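Local atomic coordinates of beta-porphyranase A (Bacteroides plebeius, PDB entry 4AW7), a protein that hydrolyses the sulfated red-algal polysaccharide porphyran at beta-(1->4) linkages between D-galactose and L-galactose-6-sulfate, yielding mostly a disaccharide. Residues E129-S134 with K176-N181; Y207-M212 with E480-I485; V250-E255 with R508-R513. One frame throughout, in Å; residues are numbered along the deposited sequence. Where two conformers were deposited one is given.

Interaction 1. Residues E129-S134 with K176-N181; sequences EYYSNS and KHIHNN
N181 reaches across to S132, and its side chain can be followed outward atom by atom. CB leaves the backbone in the direction of 129-134, and CG lies anti to the backbone N (chi1 -176°), which carries the amide across to S132. CG comes to 3.8 Å from S132 CB. At the end of the group, N181 OD1 is 3.6 Å from S132 CB and N181 ND2 is 3.4 Å from the same carbon, so the amide end rests against the serine methylene. N181 OD1 also takes weak hydrogen bonds from the backbone N of R183 and of L184, which probably restrain its rotation. S132 OG hydrogen-bonds to A128 O one helical turn back, while S132 O accepts from R183 NE.

Nearer the helix bodies the contact is apolar and looser. I178 CD1 approaches Y131 CD2 obliquely at 4.4 Å. The helix end at N133 is closed locally, where ND2 donates to E129 O at 2.9 Å, in the carbonyl plane and on a lone pair, with the backbone N of N133 as second donor.

The two segments finish helices 120-132 and 160-179, neighbours in the outer layer of the parallel beta/alpha barrel. Strand 136-142 lies beneath them: F141 meets the Y131 ring edge-to-face and also touches I178.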
loop_
_atom_site.group_PDB
_atom_site.type_symbol
_atom_site.label_atom_id
_atom_site.label_comp_id
_atom_site.label_asym_id
_atom_site.label_seq_id
_atom_site.Cartn_x
_atom_site.Cartn_y
_atom_site.Cartn_z
ATOM N N GLU A 129 0.416 20.685 21.255
ATOM C CA GLU A 129 1.302 21.148 22.296
ATOM C C GLU A 129 2.492 20.176 22.516
ATOM O O GLU A 129 3.642 20.606 22.662
ATOM C CB GLU A 129 0.445 21.371 23.546
ATOM C CG GLU A 129 1.172 21.770 24.811
ATOM C CD GLU A 129 1.714 23.196 24.828
ATOM O OE1 GLU A 129 1.490 23.955 23.870
ATOM O OE2 GLU A 129 2.341 23.537 25.852
ATOM N N TYR A 130 2.213 18.879 22.526
ATOM C CA TYR A 130 3.217 17.863 22.712
ATOM C C TYR A 130 4.252 17.952 21.578
ATOM O O TYR A 130 5.452 18.061 21.840
ATOM C CB TYR A 130 2.552 16.465 22.684
ATOM C CG TYR A 130 3.536 15.326 22.758
ATOM C CD1 TYR A 130 4.174 15.009 23.946
ATOM C CD2 TYR A 130 3.836 14.549 21.628
ATOM C CE1 TYR A 130 5.067 13.957 24.012
ATOM C CE2 TYR A 130 4.713 13.508 21.709
ATOM C CZ TYR A 130 5.331 13.215 22.891
ATOM O OH TYR A 130 6.231 12.183 23.000
ATOM N N TYR A 131 3.808 17.937 20.322
ATOM C CA TYR A 131 4.752 17.927 19.216
ATOM C C TYR A 131 5.457 19.269 19.006
ATOM O O TYR A 131 6.636 19.295 18.657
ATOM C CB TYR A 131 4.074 17.408 17.947
ATOM C CG TYR A 131 3.822 15.901 17.948
ATOM C CD1 TYR A 131 4.851 15.007 18.170
ATOM C CD2 TYR A 131 2.551 15.383 17.707
ATOM C CE1 TYR A 131 4.639 13.651 18.150
ATOM C CE2 TYR A 131 2.331 14.014 17.670
ATOM C CZ TYR A 131 3.357 13.156 17.906
ATOM O OH TYR A 131 3.143 11.780 17.872
ATOM N N SER A 132 4.760 20.388 19.192
ATOM C CA SER A 132 5.392 21.692 18.951
ATOM C C SER A 132 6.431 22.032 20.002
ATOM O O SER A 132 7.270 22.913 19.750
ATOM C CB SER A 132 4.352 22.792 18.788
ATOM O OG SER A 132 3.729 23.046 20.003
ATOM N N ASN A 133 6.413 21.344 21.134
ATOM C CA ASN A 133 7.430 21.486 22.154
ATOM C C ASN A 133 8.421 20.337 22.173
ATOM O O ASN A 133 9.030 20.022 23.189
ATOM C CB ASN A 133 6.782 21.700 23.536
ATOM C CG ASN A 133 6.130 23.055 23.639
ATOM O OD1 ASN A 133 6.810 24.056 23.890
ATOM N ND2 ASN A 133 4.821 23.101 23.459
ATOM N N SER A 134 8.538 19.650 21.030
ATOM C CA SER A 134 9.491 18.575 20.882
ATOM C C SER A 134 10.580 18.976 19.899
ATOM O O SER A 134 10.318 19.596 18.895
ATOM C CB SER A 134 8.790 17.317 20.336
ATOM O OG SER A 134 7.820 16.784 21.232
ATOM N N LYS A 176 -6.757 19.298 12.719
ATOM C CA LYS A 176 -7.020 20.726 12.747
ATOM C C LYS A 176 -5.990 21.454 13.589
ATOM O O LYS A 176 -5.413 22.500 13.161
ATOM C CB LYS A 176 -8.413 20.991 13.296
ATOM C CG LYS A 176 -8.778 22.464 13.226
ATOM C CD LYS A 176 -10.173 22.700 13.808
ATOM C CE LYS A 176 -10.177 22.521 15.333
ATOM N NZ LYS A 176 -11.473 22.905 15.998
ATOM N N HIS A 177 -5.723 20.941 14.773
ATOM C CA HIS A 177 -4.801 21.624 15.679
ATOM C C HIS A 177 -3.354 21.590 15.194
ATOM O O HIS A 177 -2.639 22.587 15.275
ATOM C CB HIS A 177 -4.898 21.057 17.082
ATOM C CG HIS A 177 -6.129 21.485 17.831
ATOM N ND1 HIS A 177 -7.342 20.847 17.720
ATOM C CD2 HIS A 177 -6.300 22.460 18.752
ATOM C CE1 HIS A 177 -8.215 21.426 18.527
ATOM N NE2 HIS A 177 -7.606 22.404 19.175
ATOM N N ILE A 178 -2.904 20.462 14.664
ATOM C CA ILE A 178 -1.552 20.358 14.129
ATOM C C ILE A 178 -1.376 21.334 12.961
ATOM O O ILE A 178 -0.366 22.092 12.886
ATOM C CB ILE A 178 -1.212 18.898 13.785
ATOM C CG1 ILE A 178 -0.973 18.141 15.097
ATOM C CG2 ILE A 178 0.037 18.850 12.861
ATOM C CD1 ILE A 178 -0.655 16.669 14.947
ATOM N N HIS A 179 -2.321 21.358 12.038
ATOM C CA HIS A 179 -2.195 22.234 10.874
ATOM C C HIS A 179 -2.266 23.717 11.230
ATOM O O HIS A 179 -1.685 24.561 10.526
ATOM C CB HIS A 179 -3.207 21.913 9.807
ATOM C CG HIS A 179 -3.018 20.550 9.214
ATOM N ND1 HIS A 179 -4.075 19.738 8.853
ATOM C CD2 HIS A 179 -1.889 19.851 8.946
ATOM C CE1 HIS A 179 -3.596 18.601 8.366
ATOM N NE2 HIS A 179 -2.276 18.634 8.422
ATOM N N ASN A 180 -2.964 24.043 12.306
ATOM C CA ASN A 180 -3.049 25.442 12.750
ATOM C C ASN A 180 -1.911 25.851 13.663
ATOM O O ASN A 180 -1.897 26.988 14.145
ATOM C CB ASN A 180 -4.398 25.695 13.459
ATOM C CG ASN A 180 -5.545 25.910 12.492
ATOM O OD1 ASN A 180 -5.371 26.439 11.381
ATOM N ND2 ASN A 180 -6.768 25.587 12.953
ATOM N N ASN A 181 -0.925 24.981 13.875
ATOM C CA ASN A 181 0.278 25.291 14.644
ATOM C C ASN A 181 1.408 25.539 13.627
ATOM O O ASN A 181 1.851 24.612 12.947
ATOM C CB ASN A 181 0.631 24.159 15.623
ATOM C CG ASN A 181 1.800 24.499 16.493
ATOM O OD1 ASN A 181 2.928 24.665 16.007
ATOM N ND2 ASN A 181 1.568 24.556 17.789
#

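Interaction 2. Residues Y207-M212 with E480-I485; sequences YWNTRM and EYLKPI. With K (potassium ion), chain F.
W208 and Y481 share the polar bond of this contact. W208 NE1 donates to Y481 OH at 3.0 Å with an N-H...O angle of 160°, and the hydroxyl lies at the indole edge, close to the ring plane. W208 CG lies anti to the backbone N (chi1 166°), sending the indole toward Y481. The rings meet obliquely, their planes 67° apart, with W208 CZ2 3.9 Å from Y481 CE2. L482 adds a branch: its CD2 packs 3.7 Å from W208 CD1 and 3.8 Å from N209 OD1, the leucine and indole running past each other in opposite directions.

Further contacts surround this pair. L482 CB lies 3.6 Å above the Y481 ring plane, over its centre, which is likely to restrict the phenol's tilt. L482 and K483 form a G1 beta bulge opposite V578, while K483 NZ makes a local salt bridge with E480 OE1 at 2.8 Å. On the helix, W208 meets W200 edge-to-face. One residue earlier, Y207 OH binds the potassium ion at 2.9 Å, with Y193 OH and Y197 O as further ligands, so the ion ties the start of this turn to the polypeptide before it.

Helix 206-210 belongs to the catalytic barrel, whereas 480-485 ends strand 469-484 of an accessory beta sheet and pairs with strand 577-589. M253, on barrel helix 245-262, touches W208, Y481 and L482, filling the angle between the two domains.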
loop_
_atom_site.group_PDB
_atom_site.type_symbol
_atom_site.label_atom_id
_atom_site.label_comp_id
_atom_site.label_asym_id
_atom_site.label_seq_id
_atom_site.Cartn_x
_atom_site.Cartn_y
_atom_site.Cartn_z
ATOM N N TYR A 207 -20.838 -0.655 4.554
ATOM C CA TYR A 207 -19.588 -0.594 5.298
ATOM C C TYR A 207 -18.750 0.614 4.823
ATOM O O TYR A 207 -18.317 1.423 5.629
ATOM C CB TYR A 207 -18.831 -1.921 5.229
ATOM C CG TYR A 207 -17.648 -1.927 6.153
ATOM C CD1 TYR A 207 -16.391 -1.476 5.777
ATOM C CD2 TYR A 207 -17.801 -2.397 7.455
ATOM C CE1 TYR A 207 -15.355 -1.464 6.668
ATOM C CE2 TYR A 207 -16.740 -2.406 8.340
ATOM C CZ TYR A 207 -15.508 -1.943 7.937
ATOM O OH TYR A 207 -14.470 -1.918 8.848
ATOM N N TRP A 208 -18.528 0.728 3.525
ATOM C CA TRP A 208 -17.919 1.910 2.952
ATOM C C TRP A 208 -18.620 3.167 3.503
ATOM O O TRP A 208 -17.983 4.077 4.002
ATOM C CB TRP A 208 -18.049 1.917 1.424
ATOM C CG TRP A 208 -17.734 3.249 0.811
ATOM C CD1 TRP A 208 -18.634 4.139 0.342
ATOM C CD2 TRP A 208 -16.446 3.841 0.610
ATOM N NE1 TRP A 208 -18.006 5.251 -0.122
ATOM C CE2 TRP A 208 -16.655 5.099 0.038
ATOM C CE3 TRP A 208 -15.130 3.421 0.862
ATOM C CZ2 TRP A 208 -15.608 5.956 -0.279
ATOM C CZ3 TRP A 208 -14.097 4.258 0.524
ATOM C CH2 TRP A 208 -14.343 5.530 -0.016
ATOM N N ASN A 209 -19.961 3.219 3.398
ATOM C CA ASN A 209 -20.664 4.426 3.748
ATOM C C ASN A 209 -20.469 4.840 5.185
ATOM O O ASN A 209 -20.339 6.047 5.475
ATOM C CB ASN A 209 -22.175 4.293 3.497
ATOM C CG ASN A 209 -22.556 4.302 2.043
ATOM O OD1 ASN A 209 -21.827 4.804 1.195
ATOM N ND2 ASN A 209 -23.741 3.753 1.739
ATOM N N THR A 210 -20.386 3.872 6.088
ATOM C CA THR A 210 -20.388 4.161 7.510
ATOM C C THR A 210 -19.007 4.126 8.169
ATOM O O THR A 210 -18.866 4.532 9.313
ATOM C CB THR A 210 -21.358 3.201 8.244
ATOM O OG1 THR A 210 -20.954 1.842 8.017
ATOM C CG2 THR A 210 -22.795 3.415 7.794
ATOM N N ARG A 211 -17.982 3.675 7.416
ATOM C CA ARG A 211 -16.615 3.646 7.910
ATOM C C ARG A 211 -15.786 4.644 7.101
ATOM O O ARG A 211 -15.695 5.794 7.485
ATOM C CB ARG A 211 -16.061 2.202 7.942
ATOM C CG ARG A 211 -16.446 1.392 9.167
ATOM C CD ARG A 211 -17.902 1.002 9.236
ATOM N NE ARG A 211 -18.123 0.040 10.313
ATOM C CZ ARG A 211 -19.306 -0.435 10.663
ATOM N NH1 ARG A 211 -20.402 -0.005 10.088
ATOM N NH2 ARG A 211 -19.379 -1.376 11.575
ATOM N N MET A 212 -15.196 4.232 5.977
ATOM C CA MET A 212 -14.274 5.120 5.287
ATOM C C MET A 212 -14.939 6.341 4.682
ATOM O O MET A 212 -14.349 7.413 4.724
ATOM C CB MET A 212 -13.439 4.348 4.252
ATOM C CG MET A 212 -12.475 5.188 3.459
ATOM S SD MET A 212 -11.168 6.040 4.403
ATOM C CE MET A 212 -9.889 4.746 4.520
ATOM N N GLU A 480 -18.548 10.616 -11.091
ATOM C CA GLU A 480 -19.485 9.549 -10.725
ATOM C C GLU A 480 -18.759 8.384 -10.101
ATOM O O GLU A 480 -17.777 7.918 -10.656
ATOM C CB GLU A 480 -20.233 9.065 -11.971
ATOM C CG GLU A 480 -21.122 10.105 -12.595
ATOM C CD GLU A 480 -22.331 10.357 -11.748
ATOM O OE1 GLU A 480 -23.046 9.392 -11.434
ATOM O OE2 GLU A 480 -22.513 11.508 -11.387
ATOM N N TYR A 481 -19.248 7.915 -8.953
ATOM C CA TYR A 481 -18.732 6.710 -8.310
ATOM C C TYR A 481 -19.882 5.988 -7.626
ATOM O O TYR A 481 -21.005 6.522 -7.544
ATOM C CB TYR A 481 -17.532 6.977 -7.348
ATOM C CG TYR A 481 -17.918 7.132 -5.904
ATOM C CD1 TYR A 481 -18.904 8.023 -5.517
ATOM C CD2 TYR A 481 -17.271 6.412 -4.915
ATOM C CE1 TYR A 481 -19.306 8.116 -4.175
ATOM C CE2 TYR A 481 -17.645 6.499 -3.580
ATOM C CZ TYR A 481 -18.684 7.351 -3.206
ATOM O OH TYR A 481 -19.053 7.395 -1.876
ATOM N N LEU A 482 -19.624 4.782 -7.125
ATOM C CA LEU A 482 -20.584 4.022 -6.310
ATOM C C LEU A 482 -21.978 4.022 -6.916
ATOM O O LEU A 482 -22.940 4.552 -6.346
ATOM C CB LEU A 482 -20.553 4.506 -4.852
ATOM C CG LEU A 482 -21.324 3.639 -3.848
ATOM C CD1 LEU A 482 -20.877 2.183 -3.890
ATOM C CD2 LEU A 482 -21.112 4.203 -2.461
ATOM N N LYS A 483 -22.099 3.379 -8.067
ATOM C CA LYS A 483 -23.359 3.367 -8.815
ATOM C C LYS A 483 -23.972 1.974 -8.767
ATOM O O LYS A 483 -23.334 1.009 -9.134
ATOM C CB LYS A 483 -23.112 3.770 -10.272
ATOM C CG LYS A 483 -22.485 5.135 -10.489
ATOM C CD LYS A 483 -23.212 6.273 -9.869
ATOM C CE LYS A 483 -24.545 6.513 -10.550
ATOM N NZ LYS A 483 -25.122 7.870 -10.213
ATOM N N PRO A 484 -25.239 1.858 -8.336
ATOM C CA PRO A 484 -25.869 0.548 -8.326
ATOM C C PRO A 484 -26.154 0.065 -9.729
ATOM O O PRO A 484 -26.492 0.865 -10.601
ATOM C CB PRO A 484 -27.190 0.803 -7.612
ATOM C CG PRO A 484 -27.460 2.205 -7.759
ATOM C CD PRO A 484 -26.128 2.893 -7.783
ATOM N N ILE A 485 -25.962 -1.215 -9.949
ATOM C CA ILE A 485 -26.108 -1.837 -11.254
ATOM C C ILE A 485 -27.492 -2.475 -11.416
ATOM O O ILE A 485 -27.901 -3.295 -10.601
ATOM C CB ILE A 485 -25.061 -2.923 -11.465
ATOM C CG1 ILE A 485 -23.631 -2.313 -11.350
ATOM C CG2 ILE A 485 -25.251 -3.670 -12.811
ATOM C CD1 ILE A 485 -22.526 -3.365 -11.161
HETATM K K K F . -11.916 -0.628 8.379
#

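Interaction 3. Residues V250-E255 with R508-R513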
loop_
_atom_site.group_PDB
_atom_site.type_symbol
_atom_site.label_atom_id
_atom_site.label_comp_id
_atom_site.label_asym_id
_atom_site.label_seq_id
_atom_site.Cartn_x
_atom_site.Cartn_y
_atom_site.Cartn_z
ATOM N N VAL A 250 -9.800 -1.523 -3.424
ATOM C CA VAL A 250 -9.846 -0.887 -2.113
ATOM C C VAL A 250 -9.211 0.513 -2.174
ATOM O O VAL A 250 -9.790 1.500 -1.691
ATOM C CB VAL A 250 -9.144 -1.780 -1.064
ATOM C CG1 VAL A 250 -8.802 -0.983 0.198
ATOM C CG2 VAL A 250 -10.042 -2.989 -0.730
ATOM N N LEU A 251 -8.015 0.574 -2.762
ATOM C CA LEU A 251 -7.313 1.845 -2.829
ATOM C C LEU A 251 -7.880 2.777 -3.884
ATOM O O LEU A 251 -7.986 3.983 -3.656
ATOM C CB LEU A 251 -5.800 1.613 -3.025
ATOM C CG LEU A 251 -5.108 0.789 -1.937
ATOM C CD1 LEU A 251 -3.640 0.663 -2.294
ATOM C CD2 LEU A 251 -5.304 1.354 -0.541
ATOM N N ASP A 252 -8.317 2.223 -5.013
ATOM C CA ASP A 252 -8.989 3.046 -6.006
ATOM C C ASP A 252 -10.237 3.721 -5.445
ATOM O O ASP A 252 -10.526 4.853 -5.821
ATOM C CB ASP A 252 -9.387 2.229 -7.240
ATOM C CG ASP A 252 -8.274 2.018 -8.239
ATOM O OD1 ASP A 252 -7.084 2.238 -7.912
ATOM O OD2 ASP A 252 -8.585 1.646 -9.411
ATOM N N MET A 253 -10.972 3.061 -4.550
ATOM C CA MET A 253 -12.189 3.699 -4.038
ATOM C C MET A 253 -11.891 4.924 -3.203
ATOM O O MET A 253 -12.593 5.931 -3.258
ATOM C CB MET A 253 -13.059 2.739 -3.270
ATOM C CG MET A 253 -14.495 3.213 -3.126
ATOM S SD MET A 253 -15.583 1.865 -2.559
ATOM C CE MET A 253 -17.190 2.670 -2.781
ATOM N N VAL A 254 -10.847 4.801 -2.377
ATOM C CA VAL A 254 -10.393 5.952 -1.554
ATOM C C VAL A 254 -10.026 7.129 -2.464
ATOM O O VAL A 254 -10.438 8.255 -2.227
ATOM C CB VAL A 254 -9.270 5.554 -0.593
ATOM C CG1 VAL A 254 -8.709 6.751 0.146
ATOM C CG2 VAL A 254 -9.735 4.475 0.364
ATOM N N GLU A 255 -9.228 6.853 -3.495
ATOM C CA GLU A 255 -8.829 7.915 -4.428
ATOM C C GLU A 255 -10.038 8.518 -5.137
ATOM O O GLU A 255 -10.151 9.744 -5.280
ATOM C CB GLU A 255 -7.852 7.352 -5.472
ATOM C CG GLU A 255 -6.512 6.941 -4.923
ATOM C CD GLU A 255 -5.559 6.355 -5.979
ATOM O OE1 GLU A 255 -5.883 6.406 -7.189
ATOM O OE2 GLU A 255 -4.424 5.880 -5.655
ATOM N N ARG A 508 -9.691 1.338 -15.366
ATOM C CA ARG A 508 -9.646 0.583 -14.105
ATOM C C ARG A 508 -11.079 0.553 -13.598
ATOM O O ARG A 508 -11.577 1.537 -13.032
ATOM C CB ARG A 508 -8.755 1.305 -13.138
ATOM C CG ARG A 508 -7.316 1.447 -13.586
ATOM C CD ARG A 508 -6.480 2.237 -12.632
ATOM N NE ARG A 508 -6.359 1.667 -11.288
ATOM C CZ ARG A 508 -5.461 0.791 -10.912
ATOM N NH1 ARG A 508 -4.549 0.339 -11.729
ATOM N NH2 ARG A 508 -5.489 0.396 -9.642
ATOM N N MET A 509 -11.756 -0.578 -13.830
ATOM C CA MET A 509 -13.171 -0.730 -13.514
ATOM C C MET A 509 -13.296 -1.539 -12.232
ATOM O O MET A 509 -12.988 -2.739 -12.252
ATOM C CB MET A 509 -13.849 -1.464 -14.674
ATOM C CG MET A 509 -15.273 -1.846 -14.430
ATOM S SD MET A 509 -16.090 -2.756 -15.736
ATOM C CE MET A 509 -15.189 -4.296 -15.664
ATOM N N SER A 510 -13.738 -0.897 -11.158
ATOM C CA SER A 510 -13.909 -1.593 -9.884
ATOM C C SER A 510 -15.377 -1.870 -9.638
ATOM O O SER A 510 -16.203 -0.946 -9.746
ATOM C CB SER A 510 -13.265 -0.829 -8.726
ATOM O OG SER A 510 -11.843 -0.718 -8.846
ATOM N N ILE A 511 -15.629 -3.133 -9.271
ATOM C CA ILE A 511 -16.996 -3.599 -9.032
ATOM C C ILE A 511 -17.036 -4.409 -7.751
ATOM O O ILE A 511 -16.100 -5.122 -7.402
ATOM C CB ILE A 511 -17.571 -4.408 -10.219
ATOM C CG1 ILE A 511 -16.732 -5.635 -10.508
ATOM C CG2 ILE A 511 -17.701 -3.509 -11.461
ATOM C CD1 ILE A 511 -17.332 -6.583 -11.605
ATOM N N GLY A 512 -18.167 -4.289 -7.049
ATOM C CA GLY A 512 -18.525 -5.163 -5.926
ATOM C C GLY A 512 -19.851 -5.804 -6.299
ATOM O O GLY A 512 -20.864 -5.114 -6.420
ATOM N N ARG A 513 -19.834 -7.121 -6.482
ATOM C CA ARG A 513 -21.055 -7.837 -6.891
ATOM C C ARG A 513 -21.003 -9.230 -6.283
ATOM O O ARG A 513 -19.940 -9.772 -6.012
ATOM C CB ARG A 513 -21.138 -7.995 -8.426
ATOM C CG ARG A 513 -20.892 -6.740 -9.261
ATOM C CD ARG A 513 -21.305 -6.936 -10.665
ATOM N NE ARG A 513 -22.772 -6.850 -10.772
ATOM C CZ ARG A 513 -23.504 -7.247 -11.820
ATOM N NH1 ARG A 513 -22.950 -7.889 -12.819
ATOM N NH2 ARG A 513 -24.820 -7.074 -11.792
HETATM O O HOH W 1 -11.205 1.669 -10.217
#
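D252 and S510 are the residues of closest backbone approach, their CA atoms 7.8 Å apart, where helix 245-262 faces strand 503-514. Both CB atoms point across this gap, as does that of R508. R508 grips the D252 carboxylate side-on with two nitrogens: NE donates to OD2 at 2.9 Å, on that oxygen's syn lone pair, and NH2 donates to OD1 at 3.0 Å, met 29° out of the carboxylate plane. The planes of the two groups stand 54° apart, so the pair is twisted rather than coplanar. A bend at chi3 of R508 (62°) swings the guanidinium edge round to the acid. S510 OG stays 4.1 Å from D252 OD2, but a water lies 2.7 Å from D252 OD2 and 2.8 Å from S510 OG.

The charges extend further: R508 NH2 also pairs with E248, while R307 reaches both D252 and E255. With an alanine at R508, D252 would probably lose its two-nitrogen partner and E248 one of its charged neighbours. Three acids thus pair with two arginines in a buried interface, an arrangement likely to favour ionised carboxylates and to offset the closeness of R508 to R307.

From the N terminus, interaction 1 closes first: 41 residues lie between its segments, and it joins two successive helices of the barrel across one intervening strand. It is complete before the others open, and its nearest atoms stay about 15 Å from either. Interactions 2 and 3 then cross, since 207-212 and 250-255 come before both 480-485 and 508-513. Each closes a span of more than 250 residues, bringing C-terminal strands back to the barrel, and both reach the same five-stranded sheet. Their centres lie 10 Å apart, and they touch directly, with I485 CD1 3.5 Å from R513 NE, consistent with one continuous seam between the barrel and the C-terminal strands.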